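Local structure of putative peptidyl-arginine deiminase (Chlorobium tepidum, 1XKN) at residues A[296-302]-A[322-328]; A[174-180]-A[214-218]; A[7-12]-A[160-164]; A[277-283]-A[331-335]. The protein probably acts as a hydrolase that deiminates guanidino groups, with agmatine or peptidyl-arginine as the likely substrate. Residues are numbered along the deposited sequence.

Contact 1 (A[296-302]-A[322-328]); sequences VLVPTYR and VVGIDCS
This contact pairs two adjacent parallel strands, 295-300 and 321-326, the two strand arms of a beta-alpha-beta unit in the pentein fold of guanidino-modifying enzymes. Over 296-300 and 322-326 the extended segments run 4.5 Å apart at 37°, with Val-296 opposite Val-322 and Thr-300 opposite Asp-326. Backbone bonds alternate: Val-323 N to Val-296 O (2.8 Å), Val-298 N to Val-323 O (2.9 Å), Ile-325 N to Val-298 O (2.9 Å), Thr-300 N to Ile-325 O (2.9 Å), and Cys-327 N to Thr-300 O (2.9 Å) beyond the strand. At Gly-324 a side chain would collide with Thr-300 CG2. At the end of the strand Asp-326 (chi1 t) accepts Ser-328 N on OD1 at 3.2 Å, an Asx turn, while OD2 forms a salt bridge to Arg-302 NH2 at 2.8 Å. Val-298 and Val-322 (CG2 to CG1, 3.7 Å) face helix 305-316, the connecting helix; Leu-297 and Ile-325 (CD1 to CD1, 4.2 Å), on the other face, pack on helix 36-50.

Contact 2 (A[174-180]-A[214-218]); sequences CLLNPNR and TDGHV
Thr-214, in the pentein-fold loop between strands 201-205 and 222-226, opens a tight polar turn facing the loop after helix 172-175: its OG1 (chi1 p) accepts His-217 N at 3.0 Å, an ST motif, and also bonds to Asp-212, while its carbonyl O takes Arg-180 NH1 at 2.8 Å. Asp-215 follows with phi/psi 68/39 and chi1 m. Its OD2 receives Arg-180 NH2 in a salt bridge at 2.9 Å and Asn-179 ND2 at 3.1 Å, and Lys-126 is a further ionic partner. In the facing loop Asn-177 OD1 accepts Asn-179 N at 2.8 Å in an Asx turn, and Asn-179 OD1 holds Arg-180 NH2 at 2.8 Å. At Gly-216 (96/38) a CB would jam against the preceding carbonyl. His-217 brings its ring edge to Cys-174, CD2 to SG 3.6 Å, and Glu-156 bonds both its NE2 and Arg-180 NE. Val-218 packs on strands 167-171 and 201-205, and Leu-175 on helix 186-197, so the two loops meet just beyond the C-terminal end of strand 167-171, that sheet's middle strand.

Contact 3 (A[7-12]-A[160-164]); sequences FMPPEW and IDVNG
The loop 7-12, leaving strand 5-7 on its way to strand 15-21, runs at 91° to segment 160-164, the end of an edge strand, so two parts of the pentein fold far apart in sequence cross here. Strand 160-162 is extended, Asn-163 bends (-96/0), and Gly-164 takes a positive phi (75/11). Pro-9 (-62/150) and Pro-10 (-74/162) are in polyproline II conformation, and Glu-11 and Trp-12 then curl over. The closest alpha carbons are Pro-10 and Gly-164, 4.4 Å apart. The proline ring lies on the glycine, Pro-10 CD to Gly-164 CA 3.6 Å, where a CB would clash with CD.

Val-162 (chi1 m) points toward the loop: its CG2 lies 3.8 Å from Met-8 O and 4.1 Å from Pro-10 CA. Met-8, a selenomethionine with chi1 and chi2 t, stretches along the strand, its SE 4.0 Å from Val-162 CG1 and 4.2 Å from Ile-160 CD1. At the turn, Trp-12 (chi1 p) folds back so that CZ2 comes within 3.3 Å of Asn-163 O, and the edge of Phe-7 brings CE1 to 3.2 Å from Gly-164 O. Glu-11 sends its carboxylate elsewhere, to Arg-223 and His-338. The polar join is one water, accepting from Glu-11 N at 3.0 Å and donating to Val-162 O at 2.8 Å.

Contact 4 (A[277-283]-A[331-335]); sequences YDGERLP and IWGLG
A two-residue beta hairpin in the pentein fold packs against one face and the edge of the indole of Trp-332, carried by a short 3-10 segment. The type I' turn from Tyr-277 to Glu-280, with Asp-278 (57/28) and Gly-279 (72/16) at its tip, is closed by Glu-280 N to Tyr-277 O (2.9 Å) and Tyr-277 N to Glu-280 O (3.1 Å). Opposite it, residues 331-333 form the 3-10 segment, Leu-334 N bonding Ile-331 O at 2.8 Å before Leu-334 swings to 77/22.

Trp-332 (chi1 t) is the main bump, filling the hollow made by the hairpin. Tyr-277 (chi1 t) meets its face in a T-shaped stack, centroids 4.6 Å apart from ring to five-membered ring and planes at 68°; Glu-280 OE1, 3.6 Å from CH2 of Trp-332, approaches its edge. Lys-32 forms cation-pi contacts with both rings, and Pro-30 O receives the indole NE1. In return, Leu-282 (m, t) plugs the pocket between Ile-331, Trp-332 and Leu-334: CD1 lies 3.7 Å from Ile-331 CG2, and CD2 4.3 Å from Leu-334 CD2. The ring of Pro-283 wedges beside it, its CD 3.9 Å from Leu-334 CD2 and its CG 4.2 Å from Ile-331 CD1. The tightest leucine fit is Leu-282 CD2 against Trp-332 CE3, 3.5 Å.

The four contacts fall into two touching pairs. Contact 1 is nested in the chain loop closed by contact 4, and they meet where Tyr-301 OH packs on Ile-331 CD1 at 3.6 Å, with centres 16 Å apart. Contacts 2 and 3 join through Val-218 CG1, 3.7 Å from Ile-160 N, with centres 19 Å apart. Between the pairs, contacts 2 and 4 come within about 5 Å at their nearest atoms without touching, whereas contacts 3 and 4 lie on opposite sides of the chain's centre, 28 Å between centres. The bound sodium ion, at Asn-117, Trp-118 and Asn-134, stands apart, about 13 Å from the side chains of both Arg-180 and Ile-160.

Contact 1 (A[296-302]-A[322-328])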
loop_
_atom_site.group_PDB
_atom_site.type_symbol
_atom_site.label_atom_id
_atom_site.label_comp_id
_atom_site.label_asym_id
_atom_site.label_seq_id
_atom_site.Cartn_x
_atom_site.Cartn_y
_atom_site.Cartn_z
ATOM N N VAL A 296 -4.787 11.606 -5.651
ATOM C CA VAL A 296 -3.696 11.002 -4.912
ATOM C C VAL A 296 -3.988 11.446 -3.489
ATOM O O VAL A 296 -4.135 12.640 -3.222
ATOM C CB VAL A 296 -2.323 11.528 -5.370
ATOM C CG1 VAL A 296 -1.215 10.884 -4.534
ATOM C CG2 VAL A 296 -2.115 11.199 -6.846
ATOM N N LEU A 297 -4.104 10.478 -2.588
ATOM C CA LEU A 297 -4.417 10.766 -1.198
ATOM C C LEU A 297 -3.156 10.683 -0.357
ATOM O O LEU A 297 -2.527 9.634 -0.257
ATOM C CB LEU A 297 -5.477 9.780 -0.699
ATOM C CG LEU A 297 -6.733 9.736 -1.585
ATOM C CD1 LEU A 297 -7.697 8.686 -1.059
ATOM C CD2 LEU A 297 -7.394 11.104 -1.621
ATOM N N VAL A 298 -2.797 11.809 0.248
ATOM C CA VAL A 298 -1.588 11.898 1.050
ATOM C C VAL A 298 -1.882 12.080 2.531
ATOM O O VAL A 298 -2.699 12.919 2.914
ATOM C CB VAL A 298 -0.730 13.085 0.580
ATOM C CG1 VAL A 298 0.592 13.107 1.322
ATOM C CG2 VAL A 298 -0.517 12.992 -0.918
ATOM N N PRO A 299 -1.227 11.285 3.389
ATOM C CA PRO A 299 -1.482 11.445 4.821
ATOM C C PRO A 299 -0.823 12.736 5.307
ATOM O O PRO A 299 0.299 13.048 4.906
ATOM C CB PRO A 299 -0.838 10.197 5.424
ATOM C CG PRO A 299 0.317 9.936 4.503
ATOM C CD PRO A 299 -0.282 10.182 3.132
ATOM N N THR A 300 -1.522 13.500 6.141
ATOM C CA THR A 300 -0.954 14.735 6.668
ATOM C C THR A 300 -0.886 14.669 8.186
ATOM O O THR A 300 -1.663 13.951 8.825
ATOM C CB THR A 300 -1.738 15.989 6.220
ATOM O OG1 THR A 300 -3.112 15.875 6.600
ATOM C CG2 THR A 300 -1.632 16.161 4.707
ATOM N N TYR A 301 0.050 15.420 8.759
ATOM C CA TYR A 301 0.267 15.394 10.198
ATOM C C TYR A 301 0.323 16.740 10.902
ATOM O O TYR A 301 1.201 16.984 11.731
ATOM C CB TYR A 301 1.537 14.591 10.470
ATOM C CG TYR A 301 1.375 13.160 10.023
ATOM C CD1 TYR A 301 0.662 12.257 10.801
ATOM C CD2 TYR A 301 1.848 12.734 8.781
ATOM C CE1 TYR A 301 0.412 10.970 10.365
ATOM C CE2 TYR A 301 1.604 11.436 8.326
ATOM C CZ TYR A 301 0.880 10.563 9.129
ATOM O OH TYR A 301 0.599 9.291 8.703
ATOM N N ARG A 302 -0.630 17.602 10.568
ATOM C CA ARG A 302 -0.748 18.920 11.177
ATOM C C ARG A 302 0.562 19.687 11.346
ATOM O O ARG A 302 0.917 20.088 12.455
ATOM C CB ARG A 302 -1.446 18.790 12.537
ATOM C CG ARG A 302 -2.800 18.101 12.450
ATOM C CD ARG A 302 -3.427 17.846 13.815
ATOM N NE ARG A 302 -4.623 17.014 13.683
ATOM C CZ ARG A 302 -5.303 16.496 14.701
ATOM N NH1 ARG A 302 -4.916 16.722 15.951
ATOM N NH2 ARG A 302 -6.368 15.740 14.468
ATOM N N VAL A 322 -4.250 16.106 -5.944
ATOM C CA VAL A 322 -3.597 15.627 -4.728
ATOM C C VAL A 322 -4.321 16.182 -3.506
ATOM O O VAL A 322 -4.346 17.393 -3.282
ATOM C CB VAL A 322 -2.107 16.035 -4.687
ATOM C CG1 VAL A 322 -1.463 15.525 -3.401
ATOM C CG2 VAL A 322 -1.383 15.465 -5.898
ATOM N N VAL A 323 -4.910 15.283 -2.721
ATOM C CA VAL A 323 -5.678 15.656 -1.534
ATOM C C VAL A 323 -5.098 15.092 -0.244
ATOM O O VAL A 323 -4.746 13.916 -0.175
ATOM C CB VAL A 323 -7.136 15.157 -1.658
ATOM C CG1 VAL A 323 -7.918 15.481 -0.397
ATOM C CG2 VAL A 323 -7.793 15.784 -2.870
ATOM N N GLY A 324 -5.015 15.935 0.779
ATOM C CA GLY A 324 -4.497 15.486 2.052
ATOM C C GLY A 324 -5.598 14.962 2.956
ATOM O O GLY A 324 -6.746 15.403 2.881
ATOM N N ILE A 325 -5.249 13.994 3.792
ATOM C CA ILE A 325 -6.183 13.419 4.754
ATOM C C ILE A 325 -5.414 13.368 6.068
ATOM O O ILE A 325 -4.358 12.742 6.148
ATOM C CB ILE A 325 -6.625 11.992 4.344
ATOM C CG1 ILE A 325 -7.468 12.065 3.064
ATOM C CG2 ILE A 325 -7.423 11.342 5.477
ATOM C CD1 ILE A 325 -7.972 10.719 2.560
ATOM N N ASP A 326 -5.931 14.051 7.085
ATOM C CA ASP A 326 -5.271 14.083 8.384
ATOM C C ASP A 326 -5.201 12.693 8.990
ATOM O O ASP A 326 -6.228 12.069 9.268
ATOM C CB ASP A 326 -6.005 15.040 9.331
ATOM C CG ASP A 326 -5.389 15.069 10.723
ATOM O OD1 ASP A 326 -4.150 14.954 10.836
ATOM O OD2 ASP A 326 -6.148 15.223 11.704
ATOM N N CYS A 327 -3.978 12.214 9.189
ATOM C CA CYS A 327 -3.759 10.888 9.748
ATOM C C CYS A 327 -3.121 10.935 11.130
ATOM O O CYS A 327 -2.502 9.966 11.572
ATOM C CB CYS A 327 -2.897 10.065 8.790
ATOM S SG CYS A 327 -3.765 9.586 7.269
ATOM N N SER A 328 -3.288 12.063 11.811
ATOM C CA SER A 328 -2.736 12.241 13.148
ATOM C C SER A 328 -3.189 11.133 14.094
ATOM O O SER A 328 -2.430 10.700 14.960
ATOM C CB SER A 328 -3.150 13.603 13.710
ATOM O OG SER A 328 -2.600 14.657 12.938
HETATM O O HOH W 1 -3.056 16.945 9.064
#

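Contact 2 (A[174-180]-A[214-218])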
loop_
_atom_site.group_PDB
_atom_site.type_symbol
_atom_site.label_atom_id
_atom_site.label_comp_id
_atom_site.label_asym_id
_atom_site.label_seq_id
_atom_site.Cartn_x
_atom_site.Cartn_y
_atom_site.Cartn_z
ATOM N N CYS A 174 13.143 -5.464 5.704
ATOM C CA CYS A 174 11.911 -6.233 5.788
ATOM C C CYS A 174 11.975 -7.605 5.123
ATOM O O CYS A 174 11.825 -8.626 5.793
ATOM C CB CYS A 174 10.750 -5.427 5.195
ATOM S SG CYS A 174 9.142 -6.248 5.297
ATOM N N LEU A 175 12.207 -7.630 3.813
ATOM C CA LEU A 175 12.244 -8.895 3.090
ATOM C C LEU A 175 13.351 -9.865 3.481
ATOM O O LEU A 175 13.294 -11.038 3.117
ATOM C CB LEU A 175 12.264 -8.652 1.576
ATOM C CG LEU A 175 10.891 -8.817 0.909
ATOM C CD1 LEU A 175 9.909 -7.810 1.494
ATOM C CD2 LEU A 175 11.006 -8.634 -0.596
ATOM N N LEU A 176 14.358 -9.403 4.212
ATOM C CA LEU A 176 15.403 -10.321 4.636
ATOM C C LEU A 176 15.346 -10.553 6.144
ATOM O O LEU A 176 16.223 -11.202 6.710
ATOM C CB LEU A 176 16.796 -9.825 4.215
ATOM C CG LEU A 176 17.080 -9.896 2.705
ATOM C CD1 LEU A 176 18.553 -9.612 2.445
ATOM C CD2 LEU A 176 16.721 -11.284 2.175
ATOM N N ASN A 177 14.307 -10.037 6.798
ATOM C CA ASN A 177 14.175 -10.249 8.235
ATOM C C ASN A 177 13.767 -11.706 8.448
ATOM O O ASN A 177 12.814 -12.191 7.838
ATOM C CB ASN A 177 13.110 -9.325 8.844
ATOM C CG ASN A 177 13.105 -9.371 10.366
ATOM O OD1 ASN A 177 13.087 -10.444 10.965
ATOM N ND2 ASN A 177 13.117 -8.203 10.995
ATOM N N PRO A 178 14.499 -12.429 9.307
ATOM C CA PRO A 178 14.189 -13.836 9.580
ATOM C C PRO A 178 12.764 -14.105 10.065
ATOM O O PRO A 178 12.290 -15.241 9.986
ATOM C CB PRO A 178 15.234 -14.220 10.625
ATOM C CG PRO A 178 16.406 -13.384 10.231
ATOM C CD PRO A 178 15.768 -12.041 9.949
ATOM N N ASN A 179 12.079 -13.077 10.562
ATOM C CA ASN A 179 10.721 -13.276 11.059
ATOM C C ASN A 179 9.665 -13.402 9.967
ATOM O O ASN A 179 8.496 -13.658 10.260
ATOM C CB ASN A 179 10.311 -12.169 12.052
ATOM C CG ASN A 179 10.166 -10.797 11.407
ATOM O OD1 ASN A 179 9.972 -10.674 10.201
ATOM N ND2 ASN A 179 10.234 -9.754 12.230
ATOM N N ARG A 180 10.062 -13.242 8.709
ATOM C CA ARG A 180 9.090 -13.363 7.627
ATOM C C ARG A 180 9.124 -14.757 7.003
ATOM O O ARG A 180 8.151 -15.510 7.099
ATOM C CB ARG A 180 9.336 -12.291 6.560
ATOM C CG ARG A 180 9.062 -10.855 7.031
ATOM C CD ARG A 180 7.694 -10.724 7.701
ATOM N NE ARG A 180 7.145 -9.371 7.614
ATOM C CZ ARG A 180 7.575 -8.324 8.311
ATOM N NH1 ARG A 180 7.002 -7.137 8.145
ATOM N NH2 ARG A 180 8.566 -8.456 9.182
ATOM N N THR A 214 6.730 -2.619 11.061
ATOM C CA THR A 214 6.743 -3.537 9.923
ATOM C C THR A 214 8.159 -3.989 9.586
ATOM O O THR A 214 8.363 -4.757 8.645
ATOM C CB THR A 214 6.135 -2.891 8.656
ATOM O OG1 THR A 214 6.980 -1.821 8.209
ATOM C CG2 THR A 214 4.744 -2.345 8.944
ATOM N N ASP A 215 9.128 -3.512 10.361
ATOM C CA ASP A 215 10.533 -3.851 10.152
ATOM C C ASP A 215 11.087 -3.260 8.861
ATOM O O ASP A 215 11.849 -3.910 8.138
ATOM C CB ASP A 215 10.735 -5.365 10.158
ATOM C CG ASP A 215 10.325 -5.995 11.470
ATOM O OD1 ASP A 215 10.868 -5.585 12.521
ATOM O OD2 ASP A 215 9.461 -6.895 11.453
ATOM N N GLY A 216 10.679 -2.030 8.561
ATOM C CA GLY A 216 11.190 -1.341 7.388
ATOM C C GLY A 216 10.422 -1.359 6.078
ATOM O O GLY A 216 11.039 -1.422 5.019
ATOM N N HIS A 217 9.095 -1.285 6.119
ATOM C CA HIS A 217 8.335 -1.275 4.869
ATOM C C HIS A 217 8.790 -0.155 3.952
ATOM O O HIS A 217 8.949 0.990 4.376
ATOM C CB HIS A 217 6.843 -1.110 5.132
ATOM C CG HIS A 217 6.107 -2.407 5.235
ATOM N ND1 HIS A 217 4.738 -2.474 5.362
ATOM C CD2 HIS A 217 6.550 -3.686 5.232
ATOM C CE1 HIS A 217 4.367 -3.741 5.432
ATOM N NE2 HIS A 217 5.449 -4.496 5.356
ATOM N N VAL A 218 8.976 -0.491 2.683
ATOM C CA VAL A 218 9.418 0.482 1.704
ATOM C C VAL A 218 8.362 1.565 1.510
ATOM O O VAL A 218 8.701 2.724 1.265
ATOM C CB VAL A 218 9.722 -0.204 0.343
ATOM C CG1 VAL A 218 8.435 -0.667 -0.328
ATOM C CG2 VAL A 218 10.500 0.743 -0.555
#

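Contact 3 (A[7-12]-A[160-164])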
loop_
_atom_site.group_PDB
_atom_site.type_symbol
_atom_site.label_atom_id
_atom_site.label_comp_id
_atom_site.label_asym_id
_atom_site.label_seq_id
_atom_site.Cartn_x
_atom_site.Cartn_y
_atom_site.Cartn_z
ATOM N N PHE A 7 2.086 -10.378 -14.487
ATOM C CA PHE A 7 2.402 -8.963 -14.592
ATOM C C PHE A 7 1.650 -8.250 -13.484
ATOM O O PHE A 7 0.446 -8.457 -13.308
ATOM C CB PHE A 7 1.961 -8.412 -15.953
ATOM C CG PHE A 7 2.002 -6.910 -16.044
ATOM C CD1 PHE A 7 3.215 -6.229 -16.042
ATOM C CD2 PHE A 7 0.822 -6.176 -16.116
ATOM C CE1 PHE A 7 3.254 -4.835 -16.108
ATOM C CE2 PHE A 7 0.848 -4.781 -16.181
ATOM C CZ PHE A 7 2.067 -4.114 -16.176
HETATM N N MSE A 8 2.368 -7.437 -12.716
HETATM C CA MSE A 8 1.744 -6.672 -11.652
HETATM C C MSE A 8 1.696 -5.221 -12.102
HETATM O O MSE A 8 2.733 -4.565 -12.222
HETATM C CB MSE A 8 2.536 -6.768 -10.349
HETATM C CG MSE A 8 1.795 -6.128 -9.181
HETATM SE SE MSE A 8 2.805 -6.092 -7.541
HETATM C CE MSE A 8 2.069 -4.515 -6.712
ATOM N N PRO A 9 0.492 -4.706 -12.376
ATOM C CA PRO A 9 0.363 -3.315 -12.814
ATOM C C PRO A 9 0.863 -2.353 -11.746
ATOM O O PRO A 9 0.791 -2.647 -10.550
ATOM C CB PRO A 9 -1.138 -3.159 -13.038
ATOM C CG PRO A 9 -1.564 -4.538 -13.431
ATOM C CD PRO A 9 -0.801 -5.405 -12.458
ATOM N N PRO A 10 1.391 -1.195 -12.164
ATOM C CA PRO A 10 1.875 -0.224 -11.183
ATOM C C PRO A 10 0.645 0.413 -10.536
ATOM O O PRO A 10 -0.459 0.332 -11.077
ATOM C CB PRO A 10 2.677 0.758 -12.032
ATOM C CG PRO A 10 1.928 0.755 -13.324
ATOM C CD PRO A 10 1.609 -0.711 -13.538
ATOM N N GLU A 11 0.832 1.044 -9.384
ATOM C CA GLU A 11 -0.282 1.644 -8.673
ATOM C C GLU A 11 -0.982 2.762 -9.440
ATOM O O GLU A 11 -2.154 3.042 -9.195
ATOM C CB GLU A 11 0.199 2.157 -7.318
ATOM C CG GLU A 11 -0.907 2.504 -6.352
ATOM C CD GLU A 11 -0.385 2.669 -4.943
ATOM O OE1 GLU A 11 0.133 1.675 -4.395
ATOM O OE2 GLU A 11 -0.486 3.785 -4.393
ATOM N N TRP A 12 -0.274 3.399 -10.367
ATOM C CA TRP A 12 -0.865 4.484 -11.139
ATOM C C TRP A 12 -1.626 4.007 -12.379
ATOM O O TRP A 12 -2.205 4.820 -13.097
ATOM C CB TRP A 12 0.206 5.502 -11.550
ATOM C CG TRP A 12 1.289 4.933 -12.408
ATOM C CD1 TRP A 12 1.223 4.660 -13.744
ATOM C CD2 TRP A 12 2.593 4.538 -11.980
ATOM N NE1 TRP A 12 2.410 4.118 -14.177
ATOM C CE2 TRP A 12 3.270 4.034 -13.113
ATOM C CE3 TRP A 12 3.261 4.561 -10.745
ATOM C CZ2 TRP A 12 4.579 3.555 -13.049
ATOM C CZ3 TRP A 12 4.564 4.083 -10.685
ATOM C CH2 TRP A 12 5.207 3.590 -11.830
ATOM N N ILE A 160 6.746 -3.954 -0.900
ATOM C CA ILE A 160 7.242 -3.899 -2.274
ATOM C C ILE A 160 6.593 -2.738 -3.026
ATOM O O ILE A 160 5.548 -2.233 -2.621
ATOM C CB ILE A 160 6.943 -5.214 -3.048
ATOM C CG1 ILE A 160 5.435 -5.461 -3.101
ATOM C CG2 ILE A 160 7.651 -6.386 -2.379
ATOM C CD1 ILE A 160 5.028 -6.573 -4.050
ATOM N N ASP A 161 7.229 -2.305 -4.109
ATOM C CA ASP A 161 6.709 -1.222 -4.937
ATOM C C ASP A 161 7.270 -1.433 -6.338
ATOM O O ASP A 161 8.484 -1.498 -6.520
ATOM C CB ASP A 161 7.140 0.136 -4.374
ATOM C CG ASP A 161 6.468 1.300 -5.079
ATOM O OD1 ASP A 161 7.008 1.776 -6.096
ATOM O OD2 ASP A 161 5.387 1.724 -4.618
ATOM N N VAL A 162 6.388 -1.551 -7.326
ATOM C CA VAL A 162 6.824 -1.802 -8.699
ATOM C C VAL A 162 6.665 -0.615 -9.647
ATOM O O VAL A 162 5.827 0.259 -9.428
ATOM C CB VAL A 162 6.072 -3.018 -9.299
ATOM C CG1 VAL A 162 6.278 -4.238 -8.414
ATOM C CG2 VAL A 162 4.582 -2.706 -9.428
ATOM N N ASN A 163 7.472 -0.584 -10.705
ATOM C CA ASN A 163 7.390 0.510 -11.669
ATOM C C ASN A 163 6.516 0.116 -12.858
ATOM O O ASN A 163 6.312 0.904 -13.782
ATOM C CB ASN A 163 8.795 0.924 -12.133
ATOM C CG ASN A 163 9.355 0.014 -13.206
ATOM O OD1 ASN A 163 9.147 -1.195 -13.181
ATOM N ND2 ASN A 163 10.082 0.595 -14.152
ATOM N N GLY A 164 6.000 -1.111 -12.821
ATOM C CA GLY A 164 5.125 -1.596 -13.878
ATOM C C GLY A 164 5.815 -1.970 -15.173
ATOM O O GLY A 164 5.159 -2.206 -16.190
HETATM O O HOH W 2 3.528 1.245 -8.111
#

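Contact 4 (A[277-283]-A[331-335])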
loop_
_atom_site.group_PDB
_atom_site.type_symbol
_atom_site.label_atom_id
_atom_site.label_comp_id
_atom_site.label_asym_id
_atom_site.label_seq_id
_atom_site.Cartn_x
_atom_site.Cartn_y
_atom_site.Cartn_z
ATOM N N TYR A 277 2.941 9.817 20.505
ATOM C CA TYR A 277 1.733 9.517 21.272
ATOM C C TYR A 277 2.153 8.515 22.338
ATOM O O TYR A 277 2.879 7.564 22.047
ATOM C CB TYR A 277 0.619 8.918 20.415
ATOM C CG TYR A 277 -0.676 8.788 21.189
ATOM C CD1 TYR A 277 -1.409 9.921 21.554
ATOM C CD2 TYR A 277 -1.142 7.539 21.609
ATOM C CE1 TYR A 277 -2.570 9.812 22.320
ATOM C CE2 TYR A 277 -2.301 7.421 22.377
ATOM C CZ TYR A 277 -3.008 8.560 22.728
ATOM O OH TYR A 277 -4.154 8.459 23.488
ATOM N N ASP A 278 1.692 8.726 23.566
ATOM C CA ASP A 278 2.055 7.854 24.680
ATOM C C ASP A 278 3.576 7.807 24.830
ATOM O O ASP A 278 4.137 6.818 25.299
ATOM C CB ASP A 278 1.495 6.437 24.475
ATOM C CG ASP A 278 0.039 6.315 24.890
ATOM O OD1 ASP A 278 -0.512 7.291 25.443
ATOM O OD2 ASP A 278 -0.561 5.239 24.663
ATOM N N GLY A 279 4.231 8.889 24.418
ATOM C CA GLY A 279 5.677 8.977 24.514
ATOM C C GLY A 279 6.427 8.106 23.523
ATOM O O GLY A 279 7.626 7.872 23.681
ATOM N N GLU A 280 5.728 7.628 22.498
ATOM C CA GLU A 280 6.344 6.771 21.491
ATOM C C GLU A 280 6.359 7.427 20.117
ATOM O O GLU A 280 5.381 8.050 19.701
ATOM C CB GLU A 280 5.597 5.438 21.394
ATOM C CG GLU A 280 5.315 4.776 22.739
ATOM C CD GLU A 280 4.658 3.413 22.603
ATOM O OE1 GLU A 280 3.967 3.171 21.589
ATOM O OE2 GLU A 280 4.817 2.582 23.523
ATOM N N ARG A 281 7.479 7.282 19.416
ATOM C CA ARG A 281 7.628 7.834 18.074
ATOM C C ARG A 281 6.756 7.006 17.129
ATOM O O ARG A 281 6.790 5.774 17.163
ATOM C CB ARG A 281 9.102 7.762 17.647
ATOM C CG ARG A 281 9.423 8.382 16.285
ATOM C CD ARG A 281 9.194 9.885 16.298
ATOM N NE ARG A 281 9.605 10.547 15.058
ATOM C CZ ARG A 281 10.856 10.888 14.760
ATOM N NH1 ARG A 281 11.843 10.633 15.608
ATOM N NH2 ARG A 281 11.121 11.504 13.615
ATOM N N LEU A 282 5.963 7.688 16.304
ATOM C CA LEU A 282 5.083 7.027 15.347
ATOM C C LEU A 282 5.696 7.140 13.949
ATOM O O LEU A 282 6.350 8.131 13.629
ATOM C CB LEU A 282 3.693 7.667 15.379
ATOM C CG LEU A 282 3.060 7.760 16.776
ATOM C CD1 LEU A 282 1.618 8.257 16.657
ATOM C CD2 LEU A 282 3.096 6.400 17.458
ATOM N N PRO A 283 5.488 6.124 13.097
ATOM C CA PRO A 283 6.025 6.092 11.730
ATOM C C PRO A 283 5.307 6.953 10.693
ATOM O O PRO A 283 4.939 6.476 9.620
ATOM C CB PRO A 283 5.975 4.607 11.388
ATOM C CG PRO A 283 4.707 4.173 12.053
ATOM C CD PRO A 283 4.746 4.885 13.399
ATOM N N ILE A 331 -2.366 7.160 12.296
ATOM C CA ILE A 331 -0.981 6.720 12.453
ATOM C C ILE A 331 -0.653 6.014 13.775
ATOM O O ILE A 331 0.388 5.367 13.896
ATOM C CB ILE A 331 -0.002 7.909 12.216
ATOM C CG1 ILE A 331 1.408 7.382 11.936
ATOM C CG2 ILE A 331 0.012 8.836 13.415
ATOM C CD1 ILE A 331 1.490 6.459 10.728
ATOM N N TRP A 332 -1.537 6.138 14.762
ATOM C CA TRP A 332 -1.334 5.471 16.047
ATOM C C TRP A 332 -1.439 3.966 15.788
ATOM O O TRP A 332 -0.983 3.151 16.589
ATOM C CB TRP A 332 -2.401 5.930 17.053
ATOM C CG TRP A 332 -2.354 5.271 18.415
ATOM C CD1 TRP A 332 -3.424 4.827 19.139
ATOM C CD2 TRP A 332 -1.191 5.009 19.220
ATOM N NE1 TRP A 332 -3.005 4.303 20.342
ATOM C CE2 TRP A 332 -1.641 4.402 20.418
ATOM C CE3 TRP A 332 0.180 5.228 19.049
ATOM C CZ2 TRP A 332 -0.766 4.010 21.436
ATOM C CZ3 TRP A 332 1.055 4.839 20.064
ATOM C CH2 TRP A 332 0.574 4.235 21.244
ATOM N N GLY A 333 -2.037 3.613 14.650
ATOM C CA GLY A 333 -2.172 2.216 14.266
ATOM C C GLY A 333 -0.882 1.721 13.630
ATOM O O GLY A 333 -0.746 0.537 13.307
ATOM N N LEU A 334 0.056 2.651 13.442
ATOM C CA LEU A 334 1.377 2.391 12.876
ATOM C C LEU A 334 1.397 2.214 11.356
ATOM O O LEU A 334 2.321 1.622 10.791
ATOM C CB LEU A 334 2.022 1.183 13.572
ATOM C CG LEU A 334 1.962 1.228 15.105
ATOM C CD1 LEU A 334 2.621 -0.020 15.672
ATOM C CD2 LEU A 334 2.658 2.482 15.632
ATOM N N GLY A 335 0.369 2.751 10.706
ATOM C CA GLY A 335 0.247 2.693 9.259
ATOM C C GLY A 335 -0.698 3.808 8.844
ATOM O O GLY A 335 -1.467 4.292 9.677
#